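Local atomic coordinates of Non-ribosomal peptide synthetase (Methanobrevibacter ruminantium, PDB entry 6VTJ), a protein that probably holds a peptide intermediate on a phosphopantetheine-bearing carrier domain and releases it reductively through an adjoining Rossmann-type reductase domain. Residues V35-S46 against Y65-R75. Residues are numbered along the deposited sequence; the frame is centred on the assembly and turned at random.
With PNS (4'-phosphopantetheine), chain B.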
loop_
_atom_site.group_PDB
_atom_site.type_symbol
_atom_site.label_atom_id
_atom_site.label_comp_id
_atom_site.label_asym_id
_atom_site.label_seq_id
_atom_site.Cartn_x
_atom_site.Cartn_y
_atom_site.Cartn_z
ATOM N N VAL A 35 -33.163 -8.830 0.600
ATOM C CA VAL A 35 -32.126 -9.854 0.488
ATOM C C VAL A 35 -31.170 -9.581 -0.661
ATOM O O VAL A 35 -30.099 -10.202 -0.734
ATOM C CB VAL A 35 -32.789 -11.240 0.350
ATOM C CG1 VAL A 35 -33.236 -11.497 -1.095
ATOM C CG2 VAL A 35 -31.862 -12.346 0.876
ATOM N N GLU A 36 -31.532 -8.666 -1.558
ATOM C CA GLU A 36 -30.674 -8.249 -2.657
ATOM C C GLU A 36 -30.161 -6.827 -2.475
ATOM O O GLU A 36 -29.653 -6.232 -3.432
ATOM C CB GLU A 36 -31.429 -8.383 -3.976
ATOM C CG GLU A 36 -32.116 -9.726 -4.125
ATOM C CD GLU A 36 -31.434 -10.631 -5.131
ATOM O OE1 GLU A 36 -32.063 -10.927 -6.180
ATOM O OE2 GLU A 36 -30.282 -11.058 -4.867
ATOM N N ASP A 37 -30.291 -6.267 -1.273
ATOM C CA ASP A 37 -29.724 -4.957 -0.993
ATOM C C ASP A 37 -28.204 -5.050 -0.881
ATOM O O ASP A 37 -27.669 -5.838 -0.093
ATOM C CB ASP A 37 -30.314 -4.386 0.293
ATOM C CG ASP A 37 -31.781 -4.013 0.150
ATOM O OD1 ASP A 37 -32.403 -4.367 -0.884
ATOM O OD2 ASP A 37 -32.312 -3.367 1.087
ATOM N N ASN A 38 -27.516 -4.244 -1.680
ATOM C CA ASN A 38 -26.062 -4.145 -1.638
ATOM C C ASN A 38 -25.633 -3.407 -0.368
ATOM O O ASN A 38 -26.011 -2.247 -0.165
ATOM C CB ASN A 38 -25.578 -3.408 -2.891
ATOM C CG ASN A 38 -24.069 -3.394 -3.030
ATOM O OD1 ASN A 38 -23.344 -3.098 -2.080
ATOM N ND2 ASN A 38 -23.588 -3.691 -4.234
ATOM N N PHE A 39 -24.835 -4.078 0.475
ATOM C CA PHE A 39 -24.336 -3.467 1.713
ATOM C C PHE A 39 -23.774 -2.070 1.474
ATOM O O PHE A 39 -24.069 -1.131 2.223
ATOM C CB PHE A 39 -23.260 -4.353 2.347
ATOM C CG PHE A 39 -22.730 -3.831 3.661
ATOM C CD1 PHE A 39 -23.470 -3.952 4.824
ATOM C CD2 PHE A 39 -21.474 -3.240 3.736
ATOM C CE1 PHE A 39 -22.979 -3.484 6.036
ATOM C CE2 PHE A 39 -20.971 -2.768 4.951
ATOM C CZ PHE A 39 -21.722 -2.890 6.098
ATOM N N PHE A 40 -22.945 -1.915 0.437
ATOM C CA PHE A 40 -22.276 -0.635 0.217
ATOM C C PHE A 40 -23.150 0.363 -0.530
ATOM O O PHE A 40 -22.849 1.562 -0.509
ATOM C CB PHE A 40 -20.955 -0.846 -0.528
ATOM C CG PHE A 40 -20.044 -1.831 0.139
ATOM C CD1 PHE A 40 -19.191 -1.426 1.152
ATOM C CD2 PHE A 40 -20.059 -3.169 -0.230
ATOM C CE1 PHE A 40 -18.358 -2.332 1.776
ATOM C CE2 PHE A 40 -19.236 -4.087 0.393
ATOM C CZ PHE A 40 -18.382 -3.666 1.402
ATOM N N GLU A 41 -24.224 -0.096 -1.173
ATOM C CA GLU A 41 -25.139 0.830 -1.825
ATOM C C GLU A 41 -26.159 1.419 -0.862
ATOM O O GLU A 41 -26.682 2.502 -1.132
ATOM C CB GLU A 41 -25.867 0.140 -2.980
ATOM C CG GLU A 41 -25.050 -0.016 -4.254
ATOM C CD GLU A 41 -25.780 -0.823 -5.314
ATOM N N ILE A 42 -26.450 0.750 0.255
ATOM C CA ILE A 42 -27.545 1.169 1.129
ATOM C C ILE A 42 -27.049 1.923 2.353
ATOM O O ILE A 42 -27.830 2.168 3.276
ATOM C CB ILE A 42 -28.431 -0.021 1.545
ATOM C CG1 ILE A 42 -27.669 -0.992 2.447
ATOM C CG2 ILE A 42 -28.963 -0.750 0.318
ATOM C CD1 ILE A 42 -28.318 -2.361 2.562
ATOM N N GLY A 43 -25.772 2.305 2.381
ATOM C CA GLY A 43 -25.210 3.079 3.480
ATOM C C GLY A 43 -24.094 2.384 4.227
ATOM O O GLY A 43 -23.614 2.923 5.238
ATOM N N GLY A 44 -23.676 1.198 3.799
ATOM C CA GLY A 44 -22.564 0.540 4.443
ATOM C C GLY A 44 -21.236 1.095 3.966
ATOM O O GLY A 44 -21.071 1.481 2.812
ATOM N N THR A 45 -20.281 1.146 4.885
ATOM C CA THR A 45 -18.921 1.550 4.590
ATOM C C THR A 45 -17.968 0.409 4.915
ATOM O O THR A 45 -18.343 -0.602 5.520
ATOM C CB THR A 45 -18.521 2.789 5.391
ATOM O OG1 THR A 45 -18.586 2.475 6.790
ATOM C CG2 THR A 45 -19.451 3.960 5.066
ATOM N N SER A 46 -16.711 0.613 4.524
ATOM C CA SER A 46 -15.683 -0.390 4.756
ATOM C C SER A 46 -15.433 -0.610 6.244
ATOM O O SER A 46 -15.086 -1.722 6.651
ATOM C CB SER A 46 -14.400 0.032 4.054
ATOM O OG SER A 46 -13.865 1.170 4.712
ATOM N N TYR A 65 -13.252 -10.635 6.392
ATOM C CA TYR A 65 -13.525 -9.296 5.881
ATOM C C TYR A 65 -13.738 -9.274 4.367
ATOM O O TYR A 65 -14.630 -8.573 3.879
ATOM C CB TYR A 65 -12.368 -8.383 6.286
ATOM C CG TYR A 65 -12.595 -6.897 6.161
ATOM C CD1 TYR A 65 -13.716 -6.285 6.694
ATOM C CD2 TYR A 65 -11.645 -6.095 5.546
ATOM C CE1 TYR A 65 -13.896 -4.906 6.588
ATOM C CE2 TYR A 65 -11.807 -4.728 5.443
ATOM C CZ TYR A 65 -12.923 -4.133 5.959
ATOM O OH TYR A 65 -13.060 -2.767 5.831
ATOM N N ASP A 66 -12.925 -10.005 3.594
ATOM C CA ASP A 66 -13.077 -9.891 2.140
ATOM C C ASP A 66 -14.381 -10.510 1.648
ATOM O O ASP A 66 -14.818 -10.205 0.526
ATOM C CB ASP A 66 -11.877 -10.514 1.399
ATOM C CG ASP A 66 -11.762 -12.027 1.588
ATOM O OD1 ASP A 66 -12.757 -12.763 1.388
ATOM O OD2 ASP A 66 -10.648 -12.496 1.909
ATOM N N ASP A 67 -15.000 -11.372 2.464
ATOM C CA ASP A 67 -16.266 -11.995 2.092
ATOM C C ASP A 67 -17.341 -10.955 1.810
ATOM O O ASP A 67 -18.133 -11.120 0.879
ATOM C CB ASP A 67 -16.726 -12.943 3.199
ATOM C CG ASP A 67 -15.964 -14.245 3.200
ATOM O OD1 ASP A 67 -15.467 -14.622 2.122
ATOM O OD2 ASP A 67 -15.875 -14.900 4.266
ATOM N N ILE A 68 -17.392 -9.873 2.595
ATOM C CA ILE A 68 -18.475 -8.916 2.390
ATOM C C ILE A 68 -18.200 -8.020 1.186
ATOM O O ILE A 68 -19.150 -7.532 0.550
ATOM C CB ILE A 68 -18.750 -8.132 3.691
ATOM C CG1 ILE A 68 -19.670 -6.930 3.457
ATOM C CG2 ILE A 68 -17.479 -7.727 4.371
ATOM C CD1 ILE A 68 -21.094 -7.310 3.042
ATOM N N PHE A 69 -16.925 -7.841 0.812
ATOM C CA PHE A 69 -16.606 -7.135 -0.426
ATOM C C PHE A 69 -16.892 -7.991 -1.658
ATOM O O PHE A 69 -17.283 -7.454 -2.702
ATOM C CB PHE A 69 -15.145 -6.683 -0.411
ATOM C CG PHE A 69 -14.883 -5.565 0.541
ATOM C CD1 PHE A 69 -15.035 -4.246 0.137
ATOM C CD2 PHE A 69 -14.527 -5.829 1.854
ATOM C CE1 PHE A 69 -14.812 -3.205 1.019
ATOM C CE2 PHE A 69 -14.312 -4.797 2.745
ATOM C CZ PHE A 69 -14.453 -3.482 2.323
ATOM N N ARG A 70 -16.710 -9.313 -1.565
ATOM C CA ARG A 70 -16.978 -10.163 -2.724
ATOM C C ARG A 70 -18.455 -10.530 -2.849
ATOM O O ARG A 70 -18.935 -10.769 -3.963
ATOM C CB ARG A 70 -16.127 -11.438 -2.667
ATOM N N ASN A 71 -19.186 -10.586 -1.737
ATOM C CA ASN A 71 -20.604 -10.959 -1.727
ATOM C C ASN A 71 -21.359 -9.871 -0.974
ATOM O O ASN A 71 -21.453 -9.914 0.254
ATOM C CB ASN A 71 -20.821 -12.327 -1.074
ATOM C CG ASN A 71 -19.735 -13.330 -1.432
ATOM O OD1 ASN A 71 -18.846 -13.625 -0.628
ATOM N ND2 ASN A 71 -19.799 -13.849 -2.649
ATOM N N LYS A 72 -21.919 -8.911 -1.702
ATOM C CA LYS A 72 -22.360 -7.666 -1.084
ATOM C C LYS A 72 -23.789 -7.706 -0.553
ATOM O O LYS A 72 -24.173 -6.797 0.186
ATOM C CB LYS A 72 -22.217 -6.510 -2.085
ATOM C CG LYS A 72 -20.793 -6.358 -2.640
ATOM C CD LYS A 72 -20.757 -5.485 -3.887
ATOM C CE LYS A 72 -19.347 -5.462 -4.477
ATOM N NZ LYS A 72 -19.223 -4.488 -5.604
ATOM N N THR A 73 -24.580 -8.720 -0.906
ATOM C CA THR A 73 -25.978 -8.819 -0.490
ATOM C C THR A 73 -26.193 -9.996 0.460
ATOM O O THR A 73 -25.413 -10.958 0.456
ATOM C CB THR A 73 -26.892 -8.985 -1.711
ATOM O OG1 THR A 73 -26.580 -10.218 -2.376
ATOM C CG2 THR A 73 -26.736 -7.806 -2.681
ATOM N N PRO A 74 -27.246 -9.957 1.290
ATOM C CA PRO A 74 -27.529 -11.117 2.154
ATOM C C PRO A 74 -27.773 -12.399 1.371
ATOM O O PRO A 74 -27.421 -13.484 1.849
ATOM C CB PRO A 74 -28.780 -10.681 2.930
ATOM C CG PRO A 74 -28.830 -9.195 2.812
ATOM C CD PRO A 74 -28.245 -8.889 1.471
ATOM N N ARG A 75 -28.368 -12.299 0.180
ATOM C CA ARG A 75 -28.562 -13.464 -0.679
ATOM C C ARG A 75 -27.223 -14.120 -1.010
ATOM O O ARG A 75 -27.020 -15.317 -0.758
ATOM C CB ARG A 75 -29.331 -13.010 -1.932
ATOM C CG ARG A 75 -29.508 -13.963 -3.119
ATOM C CD ARG A 75 -30.416 -15.190 -2.898
ATOM N NE ARG A 75 -31.717 -14.960 -2.255
ATOM C CZ ARG A 75 -32.839 -14.595 -2.876
ATOM N NH1 ARG A 75 -32.849 -14.370 -4.184
ATOM N NH2 ARG A 75 -33.962 -14.449 -2.174
HETATM O O23 PNS B . -13.125 2.391 2.674
HETATM P P24 PNS B . -12.930 2.103 4.090
HETATM O O26 PNS B . -12.751 3.224 4.969
HETATM O O27 PNS B . -11.564 1.406 4.150
HETATM C C28 PNS B . -11.147 0.661 5.257
HETATM C C29 PNS B . -9.934 -0.204 4.962
HETATM C C30 PNS B . -9.523 -0.882 6.238
HETATM C C31 PNS B . -10.306 -1.278 3.955
HETATM C C32 PNS B . -8.779 0.695 4.471
HETATM O O33 PNS B . -8.679 1.798 5.328
HETATM C C34 PNS B . -7.455 -0.039 4.355
HETATM O O35 PNS B . -7.357 -0.910 3.549
HETATM N N36 PNS B . -6.448 0.319 5.152
HETATM C C37 PNS B . -5.130 -0.227 5.132
HETATM C C38 PNS B . -4.193 0.467 4.172
HETATM C C39 PNS B . -2.770 0.067 4.387
HETATM O O40 PNS B . -2.321 -0.087 5.473
HETATM N N41 PNS B . -2.072 -0.082 3.309
HETATM O O HOH W 1 -27.792 -11.251 -4.831
#
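F40 and F69 meet in an offset stack, centroids 4.9 Å apart and planes at 30°, with F40 CZ poised above one face of F69, toward its rim. F40 gets there because its CG stands anti to the carbonyl carbon (chi1 -54°), beside the backbone N; the ring edge then reaches I68 O, while F39 CD2 sits over the centre of one face. F39 brings CB to 3.7 Å from I68 CD1. At the edge of the F69 ring, near its plane, lies CB of S46, the residue whose OG carries the 4'-phosphopantetheine through P24, as expected of a carrier-protein attachment serine. Y65 OH approaches S46 O at 2.4 Å, too short for an ordinary hydrogen bond, so the geometry is doubtful; this oxygen lies in plane at the tyrosine ring's edge.

Backbone bonds pin the loop: F39 N donates to K72 O at 2.8 Å, and R75 N to V35 O. Between them N38, with CG anti to the backbone N (chi1 -173°), turns OD1 forward to accept from F40 N, closing an Asx turn, and its amide lies alongside the K72 chain, ND2 3.4 Å from CD. K72 NZ is hydrogen-bonded to A226 O. V35 CG1 lies over one face of the R75 guanidinium, offset toward its rim; R75 NE is salt-bridged to E17, and a water joins E36 OE2 to T73 OG1.

The loop between helices 15-28 and 46-58 is laid along helix 65-70 and the start of helix 74-82, with F39 reaching F24 edge-to-face, I68 touching L52 of helix 46-58, and P74 packed on helix 15-28.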